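Local coordinates for protein TbpB (Actinobacillus pleuropneumoniae, PDB 3HOL) that probably captures iron-loaded host transferrin at the cell surface, as the lipoprotein component of a bacterial transferrin receptor that serves iron acquisition, at residues Glu18-Gly21 with Glu25-Leu28; Gly29-Val34 with Val60-Asn65; Ser47-Ile52 with Lys249-Asp254; Val103-Asn108 with Ser233-Phe238; Asn225-Asp230 with Lys255-Val260. All blocks are in the same frame, centred on the assembly; numbering follows the deposited sequence.

Contact 1 of 5, residues Glu18-Gly21 with Glu25-Leu28; sequences EQLG and EPAL
L20 meets P26 and the carboxylate of E25 mainly through one methyl, CD1, and this is the compact part of a small surface contact. L20 CD1 sits 3.9 Å from P26 CD, the two side chains meeting at about a right angle, and 4.0 Å from E25 OE1. The leucine turns CG away from its own carbonyl carbon (chi1 -65°), which brings the branched end toward the proline. A leucine suits the place because one methyl can lie against the rigid prolyl ring. E25 folds back at chi2 (-74°), so that its carboxylate lies beside L20 instead of stretching out.

The other side is looser and wet. There a water accepts from L20 N at 2.9 Å and donates to E25 OE2 at 3.1 Å, joining backbone to carboxylate where the direct approach is wide. The backbones also stay apart: G21 O and E25 N are 3.8 Å from one another.

Both segments belong to the loop between strand 7-9 and strand 29-33. Beyond the contact, E25 O accepts a hydrogen bond from the hydroxyl of Y30 on strand 29-33, P26 O accepts one from K306, and the P26 ring touches F294.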
# COMPACT_ATOMS: atom_id res chain seq x y z
N GLU A 18 9.33 6.92 12.06
CA GLU A 18 8.38 6.08 12.77
C GLU A 18 8.92 4.66 12.72
O GLU A 18 9.61 4.29 11.75
CB GLU A 18 7.01 6.21 12.09
CG GLU A 18 6.08 5.00 12.20
CD GLU A 18 4.98 5.07 11.15
OE1 GLU A 18 3.82 5.37 11.54
OE2 GLU A 18 5.27 4.87 9.94
N GLN A 19 8.65 3.88 13.77
CA GLN A 19 8.87 2.44 13.77
C GLN A 19 7.53 1.83 14.21
O GLN A 19 7.06 2.06 15.33
CB GLN A 19 10.03 2.03 14.69
CG GLN A 19 10.42 0.53 14.60
CD GLN A 19 11.59 0.12 15.54
OE1 GLN A 19 11.42 -0.73 16.43
NE2 GLN A 19 12.78 0.70 15.31
N LEU A 20 6.89 1.11 13.31
CA LEU A 20 5.67 0.39 13.65
C LEU A 20 6.04 -0.87 14.42
O LEU A 20 7.09 -1.48 14.16
CB LEU A 20 4.93 0.01 12.39
CG LEU A 20 4.40 1.16 11.54
CD1 LEU A 20 4.20 0.68 10.09
CD2 LEU A 20 3.12 1.69 12.14
N GLY A 21 5.19 -1.25 15.36
CA GLY A 21 5.38 -2.51 16.10
C GLY A 21 5.47 -3.71 15.16
O GLY A 21 5.05 -3.64 13.97
N GLU A 25 3.09 -3.84 10.72
CA GLU A 25 3.58 -3.53 9.37
C GLU A 25 2.48 -3.80 8.34
O GLU A 25 1.80 -4.82 8.43
CB GLU A 25 4.85 -4.34 9.04
CG GLU A 25 6.12 -3.86 9.82
CD GLU A 25 6.71 -2.52 9.29
OE1 GLU A 25 6.30 -2.08 8.19
OE2 GLU A 25 7.58 -1.90 9.98
N PRO A 26 2.29 -2.90 7.35
CA PRO A 26 1.30 -3.13 6.31
C PRO A 26 1.77 -4.22 5.36
O PRO A 26 2.98 -4.39 5.15
CB PRO A 26 1.22 -1.75 5.61
CG PRO A 26 2.60 -1.20 5.78
CD PRO A 26 2.90 -1.57 7.22
N ALA A 27 0.84 -4.99 4.80
CA ALA A 27 1.19 -5.96 3.76
C ALA A 27 -0.04 -6.25 2.91
O ALA A 27 -1.13 -5.91 3.35
CB ALA A 27 1.65 -7.25 4.40
N LEU A 28 0.09 -6.89 1.74
CA LEU A 28 -1.12 -7.23 0.99
C LEU A 28 -2.00 -8.11 1.86
O LEU A 28 -3.23 -8.04 1.78
CB LEU A 28 -0.83 -7.87 -0.38
CG LEU A 28 -0.17 -6.94 -1.41
CD1 LEU A 28 -0.01 -7.67 -2.76
CD2 LEU A 28 -0.99 -5.66 -1.60
O HOH W 1 8.06 1.09 10.69

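Contact 2 of 5, residues Gly29-Val34 with Val60-Asn65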
# COMPACT_ATOMS: atom_id res chain seq x y z
N GLY A 29 -1.37 -8.97 2.64
CA GLY A 29 -2.12 -9.92 3.47
C GLY A 29 -1.23 -10.66 4.45
O GLY A 29 -0.00 -10.46 4.46
N TYR A 30 -1.87 -11.46 5.31
CA TYR A 30 -1.15 -12.30 6.27
C TYR A 30 -1.84 -13.65 6.42
O TYR A 30 -3.08 -13.73 6.31
CB TYR A 30 -1.15 -11.63 7.64
CG TYR A 30 -0.19 -10.45 7.73
CD1 TYR A 30 1.18 -10.66 7.91
CD2 TYR A 30 -0.65 -9.13 7.61
CE1 TYR A 30 2.08 -9.60 8.00
CE2 TYR A 30 0.27 -8.04 7.71
CZ TYR A 30 1.61 -8.29 7.88
OH TYR A 30 2.50 -7.24 7.98
N VAL A 31 -1.06 -14.66 6.82
CA VAL A 31 -1.62 -16.01 7.03
C VAL A 31 -0.94 -16.69 8.21
O VAL A 31 0.25 -16.50 8.42
CB VAL A 31 -1.50 -16.88 5.73
CG1 VAL A 31 -0.08 -16.92 5.22
CG2 VAL A 31 -2.06 -18.34 5.95
N VAL A 32 -1.69 -17.43 9.01
CA VAL A 32 -1.11 -18.16 10.11
C VAL A 32 -1.59 -19.60 10.13
O VAL A 32 -2.73 -19.90 9.72
CB VAL A 32 -1.39 -17.47 11.49
CG1 VAL A 32 -2.82 -17.73 12.02
CG2 VAL A 32 -0.36 -17.93 12.52
N LYS A 33 -0.69 -20.49 10.58
CA LYS A 33 -1.03 -21.89 10.87
C LYS A 33 -1.82 -22.05 12.17
O LYS A 33 -1.56 -21.37 13.19
CB LYS A 33 0.24 -22.71 10.94
CG LYS A 33 -0.01 -24.19 10.96
CD LYS A 33 1.28 -25.02 10.72
CE LYS A 33 2.46 -24.53 11.54
NZ LYS A 33 2.08 -24.09 12.91
N VAL A 34 -2.83 -22.93 12.11
CA VAL A 34 -3.63 -23.23 13.29
C VAL A 34 -2.66 -24.00 14.25
O VAL A 34 -2.02 -24.96 13.83
CB VAL A 34 -4.87 -24.07 12.87
CG1 VAL A 34 -5.63 -24.63 14.09
CG2 VAL A 34 -5.81 -23.26 11.97
N VAL A 60 -5.81 -19.21 -2.73
CA VAL A 60 -5.87 -19.28 -1.29
C VAL A 60 -4.50 -19.77 -0.76
O VAL A 60 -3.91 -20.67 -1.36
CB VAL A 60 -7.02 -20.19 -0.88
CG1 VAL A 60 -7.22 -20.20 0.58
CG2 VAL A 60 -8.33 -19.66 -1.52
N PRO A 61 -3.99 -19.17 0.35
CA PRO A 61 -2.73 -19.66 0.88
C PRO A 61 -2.75 -21.18 1.14
O PRO A 61 -3.74 -21.70 1.64
CB PRO A 61 -2.58 -18.91 2.21
CG PRO A 61 -3.40 -17.70 2.09
CD PRO A 61 -4.49 -17.99 1.09
N TYR A 62 -1.68 -21.89 0.80
CA TYR A 62 -1.54 -23.33 1.11
C TYR A 62 -2.57 -24.24 0.46
O TYR A 62 -2.78 -25.38 0.90
CB TYR A 62 -1.48 -23.53 2.64
CG TYR A 62 -0.21 -22.91 3.19
CD1 TYR A 62 1.02 -23.50 2.95
CD2 TYR A 62 -0.25 -21.70 3.89
CE1 TYR A 62 2.21 -22.93 3.42
CE2 TYR A 62 0.93 -21.10 4.38
CZ TYR A 62 2.16 -21.73 4.13
OH TYR A 62 3.33 -21.18 4.58
N LYS A 63 -3.20 -23.75 -0.60
CA LYS A 63 -4.14 -24.57 -1.37
C LYS A 63 -3.58 -25.98 -1.70
O LYS A 63 -4.30 -26.96 -1.57
CB LYS A 63 -4.53 -23.86 -2.68
CG LYS A 63 -5.13 -24.81 -3.72
CD LYS A 63 -6.54 -25.22 -3.36
CE LYS A 63 -7.20 -26.07 -4.49
NZ LYS A 63 -8.61 -26.28 -4.07
N ALA A 64 -2.32 -26.05 -2.15
CA ALA A 64 -1.72 -27.33 -2.55
C ALA A 64 -1.67 -28.31 -1.37
O ALA A 64 -1.99 -29.49 -1.55
CB ALA A 64 -0.31 -27.13 -3.15
N ASN A 65 -1.29 -27.81 -0.20
CA ASN A 65 -1.25 -28.58 1.04
C ASN A 65 -2.59 -29.25 1.30
O ASN A 65 -2.65 -30.39 1.77
CB ASN A 65 -0.96 -27.67 2.24
CG ASN A 65 0.51 -27.45 2.48
OD1 ASN A 65 1.32 -27.44 1.55
ND2 ASN A 65 0.87 -27.22 3.74
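The ring of Y62 receives V31 at its edge: V31 CG2 lies near the ring plane, 4.3 Å from Y62 CD2. The ring is also stacked with that of Y102, from strand 101-107, while its hydroxyl is hydrogen-bonded to OE1 of E50 on strand 50-52. A tyrosine therefore does three jobs here, with an edge for a methyl, a ring for an aromatic partner and a polar tip for a carboxylate.

The prolyl ring of P61 takes the closer contact. V31 CG2 reaches P61 CB at 3.8 Å and P61 CG at 4.1 Å, and V31 CB adds P61 CG at 4.2 Å. The two side chains run past each other in opposite directions. The chi1 of 54° puts V31 CG1 between the backbone N and the carbonyl carbon and leaves CG2 opposite the N, where it faces both partners, against the P61 ring and near the edge of the Y62 ring. A beta-branched residue fits well, being at home in a strand and offering a short, stiff methyl to both.

What presents P61 and Y62 together is a type II beta turn from V60 to K63, closed by K63 N to V60 O at 3.3 Å. Proline favours the second position of such a turn. Y62 occupies the third with a positive phi (63°), a conformation more often adopted by glycine. The turn packs against one face of the five-stranded antiparallel sheet, with V31 and I52 touching P61, an arrangement consistent with the handle domain of the N-lobe in transferrin-binding protein B.

Contact 3 of 5, residues Ser47-Ile52 with Lys249-Asp254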
# COMPACT_ATOMS: atom_id res chain seq x y z
N SER A 47 1.76 -18.17 16.55
CA SER A 47 3.12 -17.75 16.23
C SER A 47 3.35 -17.94 14.75
O SER A 47 2.56 -18.59 14.06
CB SER A 47 4.15 -18.58 17.04
OG SER A 47 4.24 -19.85 16.44
N ASP A 48 4.45 -17.37 14.26
CA ASP A 48 4.90 -17.57 12.88
C ASP A 48 3.89 -17.03 11.88
O ASP A 48 3.61 -17.67 10.89
CB ASP A 48 5.17 -19.05 12.56
CG ASP A 48 6.34 -19.61 13.34
OD1 ASP A 48 7.31 -18.85 13.56
OD2 ASP A 48 6.28 -20.80 13.73
N ILE A 49 3.36 -15.85 12.15
CA ILE A 49 2.48 -15.20 11.18
C ILE A 49 3.29 -14.84 9.92
O ILE A 49 4.40 -14.33 10.03
CB ILE A 49 1.85 -13.95 11.78
CG1 ILE A 49 1.00 -14.34 13.02
CG2 ILE A 49 1.00 -13.27 10.73
CD1 ILE A 49 0.69 -13.20 13.97
N GLU A 50 2.75 -15.12 8.73
CA GLU A 50 3.54 -14.98 7.51
C GLU A 50 2.91 -13.95 6.61
O GLU A 50 1.67 -13.89 6.48
CB GLU A 50 3.56 -16.28 6.72
CG GLU A 50 4.01 -17.50 7.45
CD GLU A 50 4.08 -18.71 6.51
OE1 GLU A 50 3.22 -18.82 5.60
OE2 GLU A 50 5.02 -19.52 6.67
N VAL A 51 3.75 -13.15 5.98
CA VAL A 51 3.26 -12.15 5.03
C VAL A 51 2.78 -12.81 3.75
O VAL A 51 3.35 -13.76 3.28
CB VAL A 51 4.33 -11.02 4.74
CG1 VAL A 51 5.69 -11.59 4.44
CG2 VAL A 51 3.92 -10.17 3.57
N ILE A 52 1.70 -12.28 3.17
CA ILE A 52 1.30 -12.66 1.83
C ILE A 52 1.70 -11.57 0.82
O ILE A 52 1.40 -10.38 1.04
CB ILE A 52 -0.24 -12.85 1.77
CG1 ILE A 52 -0.65 -14.03 2.65
CG2 ILE A 52 -0.69 -13.11 0.34
CD1 ILE A 52 -2.18 -14.31 2.72
N LYS A 249 -6.61 -7.85 10.37
CA LYS A 249 -6.43 -8.93 11.35
C LYS A 249 -6.12 -8.33 12.71
O LYS A 249 -5.75 -7.15 12.82
CB LYS A 249 -5.28 -9.88 10.94
CG LYS A 249 -3.87 -9.32 11.28
CD LYS A 249 -2.75 -10.20 10.69
CE LYS A 249 -1.36 -9.87 11.28
NZ LYS A 249 -1.04 -8.39 11.07
N PHE A 250 -6.27 -9.15 13.74
CA PHE A 250 -5.65 -8.80 15.00
C PHE A 250 -5.19 -10.05 15.73
O PHE A 250 -5.65 -11.19 15.44
CB PHE A 250 -6.55 -7.93 15.90
CG PHE A 250 -7.78 -8.64 16.43
CD1 PHE A 250 -7.68 -9.49 17.50
CD2 PHE A 250 -9.04 -8.37 15.89
CE1 PHE A 250 -8.82 -10.13 18.03
CE2 PHE A 250 -10.22 -8.98 16.42
CZ PHE A 250 -10.09 -9.89 17.49
N VAL A 251 -4.31 -9.83 16.69
CA VAL A 251 -3.85 -10.94 17.56
C VAL A 251 -4.14 -10.61 19.02
O VAL A 251 -3.80 -9.51 19.49
CB VAL A 251 -2.35 -11.23 17.36
CG1 VAL A 251 -1.92 -12.59 18.04
CG2 VAL A 251 -1.97 -11.18 15.89
N ALA A 252 -4.74 -11.55 19.76
CA ALA A 252 -4.99 -11.35 21.20
C ALA A 252 -3.64 -11.02 21.90
O ALA A 252 -2.59 -11.57 21.52
CB ALA A 252 -5.63 -12.62 21.81
N ASN A 253 -3.68 -10.13 22.90
CA ASN A 253 -2.48 -9.72 23.60
C ASN A 253 -1.77 -10.90 24.31
O ASN A 253 -0.57 -10.88 24.42
CB ASN A 253 -2.75 -8.57 24.56
CG ASN A 253 -3.17 -7.31 23.84
OD1 ASN A 253 -2.86 -7.08 22.65
ND2 ASN A 253 -3.91 -6.48 24.57
N ASP A 254 -2.51 -11.94 24.69
CA ASP A 254 -1.90 -13.17 25.25
C ASP A 254 -1.70 -14.25 24.18
O ASP A 254 -1.46 -15.42 24.52
CB ASP A 254 -2.77 -13.72 26.38
CG ASP A 254 -4.12 -14.26 25.89
OD1 ASP A 254 -4.49 -14.06 24.72
OD2 ASP A 254 -4.84 -14.89 26.67
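I49 divides its two branches between V251 and K249. Its longer arm ends 3.9 Å from V251, CD1 against CG2, with the two side chains sliding past each other in opposite directions. Its shorter branch touches the lysine, CG2 lying 4.2 Å from K249 CE.

The isoleucine achieves this by turning CG1 away from the carbonyl carbon (chi1 -61°) and extending the arm at chi2 (161°), while CG2 falls anti to the backbone N. V251 answers by setting CG2, and not CG1, beside its own backbone N, which brings that methyl toward the end of the arm. K249 starts from the hindered rotamer between N and the carbonyl carbon, then runs extended until a bend at chi4 (-56°) turns the ammonium aside. Only aliphatic lysine is thus offered to I49; the charged end makes a cation-pi contact with the ring of Y30 and a weak hydrogen bond to L23 O. A long side chain suits a site that needs both a greasy stem and a charge at its tip.

F258, from strand 257-265, touches all three side chains. Between K249 and V251 the chain turns F250 the other way, toward Y196, as expected where alternate residues of a barrel strand face outward and inward. The contact is consistent with an N-lobe handle packing on the outer side of the antiparallel beta barrel, here through the residue leading into edge strand 50-52.

Contact 4 of 5, residues Val103-Asn108 with Ser233-Phe238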
# COMPACT_ATOMS: atom_id res chain seq x y z
N VAL A 103 -5.48 -19.72 8.62
CA VAL A 103 -6.45 -18.60 8.62
C VAL A 103 -5.70 -17.40 8.01
O VAL A 103 -4.50 -17.17 8.32
CB VAL A 103 -6.96 -18.31 10.06
CG1 VAL A 103 -7.96 -17.10 10.09
CG2 VAL A 103 -7.65 -19.60 10.66
N TYR A 104 -6.38 -16.65 7.13
CA TYR A 104 -5.69 -15.58 6.37
C TYR A 104 -6.62 -14.41 5.99
O TYR A 104 -7.87 -14.53 6.01
CB TYR A 104 -5.10 -16.18 5.10
CG TYR A 104 -6.18 -16.52 4.09
CD1 TYR A 104 -6.50 -15.61 3.06
CD2 TYR A 104 -6.92 -17.69 4.19
CE1 TYR A 104 -7.53 -15.88 2.17
CE2 TYR A 104 -7.92 -17.97 3.30
CZ TYR A 104 -8.24 -17.04 2.30
OH TYR A 104 -9.24 -17.30 1.40
N TYR A 105 -6.02 -13.28 5.65
CA TYR A 105 -6.70 -12.31 4.77
C TYR A 105 -5.73 -11.87 3.72
O TYR A 105 -4.51 -11.89 3.95
CB TYR A 105 -7.20 -11.08 5.54
CG TYR A 105 -6.15 -9.99 5.81
CD1 TYR A 105 -5.97 -8.90 4.93
CD2 TYR A 105 -5.39 -10.01 6.99
CE1 TYR A 105 -5.00 -7.89 5.18
CE2 TYR A 105 -4.44 -8.98 7.28
CZ TYR A 105 -4.28 -7.92 6.36
OH TYR A 105 -3.37 -6.94 6.60
N LYS A 106 -6.27 -11.38 2.59
CA LYS A 106 -5.45 -10.70 1.62
C LYS A 106 -6.28 -9.73 0.80
O LYS A 106 -7.53 -9.76 0.84
CB LYS A 106 -4.79 -11.72 0.68
CG LYS A 106 -5.85 -12.57 -0.09
CD LYS A 106 -5.30 -13.19 -1.38
CE LYS A 106 -4.36 -14.31 -1.13
NZ LYS A 106 -3.68 -14.73 -2.42
N GLY A 107 -5.58 -8.85 0.09
CA GLY A 107 -6.21 -7.88 -0.82
C GLY A 107 -5.28 -7.48 -1.94
O GLY A 107 -4.05 -7.67 -1.86
N ASN A 108 -5.83 -6.87 -2.99
CA ASN A 108 -5.00 -6.25 -4.01
C ASN A 108 -5.49 -4.83 -4.25
O ASN A 108 -6.58 -4.47 -3.79
CB ASN A 108 -5.05 -7.05 -5.33
CG ASN A 108 -6.45 -7.17 -5.88
OD1 ASN A 108 -7.04 -6.19 -6.32
ND2 ASN A 108 -7.01 -8.39 -5.85
N SER A 233 -3.33 -5.06 18.62
CA SER A 233 -2.62 -5.27 17.35
C SER A 233 -3.59 -5.44 16.18
O SER A 233 -3.42 -6.31 15.31
CB SER A 233 -1.67 -6.47 17.44
OG SER A 233 -2.40 -7.67 17.73
N LEU A 234 -4.63 -4.61 16.15
CA LEU A 234 -5.52 -4.61 15.00
C LEU A 234 -4.86 -3.79 13.90
O LEU A 234 -4.49 -2.63 14.12
CB LEU A 234 -6.88 -4.00 15.36
CG LEU A 234 -7.95 -4.17 14.25
CD1 LEU A 234 -9.35 -4.39 14.86
CD2 LEU A 234 -7.98 -2.97 13.34
N GLU A 235 -4.74 -4.36 12.71
CA GLU A 235 -4.13 -3.63 11.58
C GLU A 235 -4.75 -4.17 10.34
O GLU A 235 -4.88 -5.43 10.17
CB GLU A 235 -2.59 -3.81 11.52
CG GLU A 235 -1.78 -2.78 10.64
CD GLU A 235 -1.80 -3.01 9.11
OE1 GLU A 235 -2.19 -4.12 8.63
OE2 GLU A 235 -1.38 -2.07 8.37
N GLY A 236 -5.12 -3.26 9.44
CA GLY A 236 -5.62 -3.70 8.13
C GLY A 236 -5.49 -2.61 7.10
O GLY A 236 -4.83 -1.64 7.35
N GLY A 237 -6.13 -2.79 5.94
CA GLY A 237 -6.02 -1.83 4.87
C GLY A 237 -7.32 -1.67 4.10
O GLY A 237 -8.22 -2.54 4.17
N PHE A 238 -7.40 -0.54 3.39
CA PHE A 238 -8.42 -0.33 2.39
C PHE A 238 -7.87 -0.74 1.07
O PHE A 238 -6.74 -0.43 0.74
CB PHE A 238 -8.81 1.15 2.37
CG PHE A 238 -9.47 1.59 3.65
CD1 PHE A 238 -10.80 1.21 3.93
CD2 PHE A 238 -8.76 2.36 4.58
CE1 PHE A 238 -11.43 1.61 5.10
CE2 PHE A 238 -9.38 2.75 5.79
CZ PHE A 238 -10.74 2.37 6.02
O HOH W 2 -2.68 -6.81 9.18
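This is a buried polar contact between two sheets, bridged by water, in which Y105 from strand 101-107 reaches E235 and G236 on strand 231-239. The backbones lie well apart, with 9.3 Å between the CA atoms of Y105 and G236, and a single tyrosine spans most of the gap. Its first torsion (chi1 82°) sets the ring between the backbone N and carbonyl carbon and sends the hydroxyl straight across. A tyrosine is apt here because its flat body fills the space between sheets and its polar end still finds partners.

The hydroxyl approaches without bonding E235 directly: Y105 OH is 3.7 Å from E235 OE1, the side chains meeting at about a right angle with ring and carboxylate planes 34° apart. A water 2.7 Å from Y105 OH lies 2.8 Å from the backbone E235 O, to which it probably donates. The same hydroxyl comes within 4.2 Å of G236 CA, where the residue presents only its backbone. E235 folds at chi2 (-79°), which bends the carboxylate back toward the tyrosine. Its strongest partner is R206, whose guanidinium forms a salt bridge with OE1 and a weak hydrogen bond with Y105 OH; this positive charge probably makes the buried carboxylate easier to accommodate.

Around the contact, Y105 also packs on A247 and K249 of strand 245-251. Strand 101-107 lies between strands 29-33 and 84-91 in the five-stranded sheet, while strand 231-239 runs between strands 206-213 and 245-251 of the barrel.

Contact 5 of 5, residues Asn225-Asp230 with Lys255-Val260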
# COMPACT_ATOMS: atom_id res chain seq x y z
N ASN A 225 -15.11 -19.31 27.28
CA ASN A 225 -15.21 -18.21 26.34
C ASN A 225 -13.86 -18.04 25.65
O ASN A 225 -12.88 -17.67 26.29
CB ASN A 225 -15.68 -16.94 27.09
CG ASN A 225 -15.46 -15.66 26.29
OD1 ASN A 225 -15.41 -15.69 25.07
ND2 ASN A 225 -15.30 -14.55 26.98
N PHE A 226 -13.79 -18.37 24.35
CA PHE A 226 -12.52 -18.27 23.60
C PHE A 226 -12.04 -16.82 23.30
O PHE A 226 -10.91 -16.64 22.80
CB PHE A 226 -12.64 -19.06 22.29
CG PHE A 226 -12.45 -20.53 22.50
CD1 PHE A 226 -11.17 -21.08 22.53
CD2 PHE A 226 -13.55 -21.36 22.77
CE1 PHE A 226 -10.98 -22.46 22.78
CE2 PHE A 226 -13.37 -22.72 23.01
CZ PHE A 226 -12.10 -23.28 23.01
N PHE A 227 -12.90 -15.83 23.56
CA PHE A 227 -12.72 -14.45 23.06
C PHE A 227 -12.64 -13.45 24.22
O PHE A 227 -13.32 -12.41 24.20
CB PHE A 227 -13.93 -14.08 22.15
CG PHE A 227 -14.32 -15.20 21.19
CD1 PHE A 227 -13.54 -15.46 20.08
CD2 PHE A 227 -15.46 -15.99 21.43
CE1 PHE A 227 -13.85 -16.50 19.20
CE2 PHE A 227 -15.78 -17.04 20.56
CZ PHE A 227 -14.98 -17.29 19.44
N SER A 228 -11.82 -13.79 25.22
CA SER A 228 -11.85 -13.00 26.47
C SER A 228 -10.76 -11.94 26.47
O SER A 228 -10.80 -11.01 27.27
CB SER A 228 -11.71 -13.90 27.71
OG SER A 228 -10.42 -14.53 27.78
N ALA A 229 -9.78 -12.10 25.59
CA ALA A 229 -8.57 -11.25 25.59
C ALA A 229 -8.72 -10.08 24.65
O ALA A 229 -9.24 -10.24 23.54
CB ALA A 229 -7.38 -12.07 25.19
N ASP A 230 -8.27 -8.90 25.07
CA ASP A 230 -8.21 -7.76 24.16
C ASP A 230 -7.02 -7.89 23.21
O ASP A 230 -6.11 -8.73 23.43
CB ASP A 230 -8.02 -6.45 24.95
CG ASP A 230 -9.22 -6.09 25.85
OD1 ASP A 230 -10.36 -6.41 25.54
OD2 ASP A 230 -9.00 -5.48 26.90
N LYS A 255 -1.75 -13.89 22.89
CA LYS A 255 -1.52 -14.86 21.79
C LYS A 255 -2.48 -16.08 21.75
O LYS A 255 -2.15 -17.11 21.19
CB LYS A 255 -0.06 -15.34 21.75
CG LYS A 255 0.99 -14.22 21.71
CD LYS A 255 2.38 -14.82 21.66
CE LYS A 255 3.40 -13.76 21.23
NZ LYS A 255 4.09 -13.20 22.40
N SER A 256 -3.67 -15.92 22.31
CA SER A 256 -4.67 -17.01 22.36
C SER A 256 -5.67 -17.00 21.18
O SER A 256 -6.52 -17.89 21.09
CB SER A 256 -5.47 -16.91 23.65
OG SER A 256 -6.21 -15.70 23.64
N LEU A 257 -5.59 -15.99 20.32
CA LEU A 257 -6.53 -15.85 19.21
C LEU A 257 -5.93 -15.01 18.10
O LEU A 257 -5.21 -14.03 18.37
CB LEU A 257 -7.86 -15.28 19.70
CG LEU A 257 -8.94 -15.72 18.72
CD1 LEU A 257 -9.95 -16.72 19.30
CD2 LEU A 257 -9.54 -14.51 18.06
N PHE A 258 -6.20 -15.43 16.85
CA PHE A 258 -5.83 -14.68 15.64
C PHE A 258 -7.11 -14.54 14.86
O PHE A 258 -7.72 -15.53 14.49
CB PHE A 258 -4.80 -15.50 14.86
CG PHE A 258 -4.35 -14.90 13.54
CD1 PHE A 258 -3.21 -14.07 13.47
CD2 PHE A 258 -4.97 -15.27 12.33
CE1 PHE A 258 -2.73 -13.61 12.25
CE2 PHE A 258 -4.52 -14.79 11.10
CZ PHE A 258 -3.39 -13.97 11.05
N ALA A 259 -7.53 -13.30 14.63
CA ALA A 259 -8.77 -13.02 13.95
C ALA A 259 -8.50 -12.30 12.63
O ALA A 259 -7.57 -11.52 12.53
CB ALA A 259 -9.67 -12.14 14.87
N VAL A 260 -9.30 -12.56 11.61
CA VAL A 260 -9.21 -11.87 10.32
C VAL A 260 -10.60 -11.39 9.91
O VAL A 260 -11.59 -11.90 10.41
CB VAL A 260 -8.67 -12.79 9.15
CG1 VAL A 260 -7.21 -13.24 9.40
CG2 VAL A 260 -9.58 -14.06 8.95
O HOH W 3 -9.04 -14.71 23.56
O HOH W 4 -8.86 -18.35 22.73
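L257 CD1 packs on the F227 ring, 3.9 Å from F227 CD1 with F227 CE1 equally near, and also lies 3.6 Å from the backbone F226 O. The methyl meets the phenyl ring obliquely. Leucine places it there by turning CG anti to the backbone N (chi1 -155°). Further along, the A229 methyl rests beside the S256 hydroxyl, CB to OG 4.1 Å, where a small residue lets the loop come close.

Two waters join the segments. One, near A229, donates to F226 O and to S256 OG and accepts weakly from A229 N; the second donates to F226 O at 2.7 Å and to S256 O at 2.9 Å. F226 O is thus gripped by two waters, and serine supplies a short polar group that one of them can reach.

The loop itself is shaped by an Asx turn: N225 OD1 accepts from F227 N at 2.9 Å with an N-H...O angle of 157°, the donor standing well out of the carbonyl plane. F226 then places its CB over the centre of one face of the F227 ring, 4.0 Å above it. Strand 257-265 belongs to the barrel, and the loop before strand 231-239 folds against its start.

In the next shell, F128 of strand 119-133 meets the F227 ring edge-to-face and also touches L257, while Y196 contacts both side chains. S256 OG is hydrogen-bonded to D254 OD1, and D230 is anchored by a salt bridge to K216.

Along the chain contact 1 comes first, followed by contact 2. The segments of contacts 2 and 3 alternate in sequence, as do those of contacts 3 and 5 and of contacts 4 and 5, while contact 4 falls between the two segments of contact 3. The centres of contacts 3 and 5 are about 11 Å apart. Contact 2 packs a turn on the five-stranded sheet, and contact 5 fastens a barrel loop. Contact 1 lies in the lead-in to strand 29-33, its centre about 12 Å from that of contact 4 and about 21 Å from that of contact 5. Contacts 3 and 4 hold the sheet against the barrel, consistent with one N-terminal lobe.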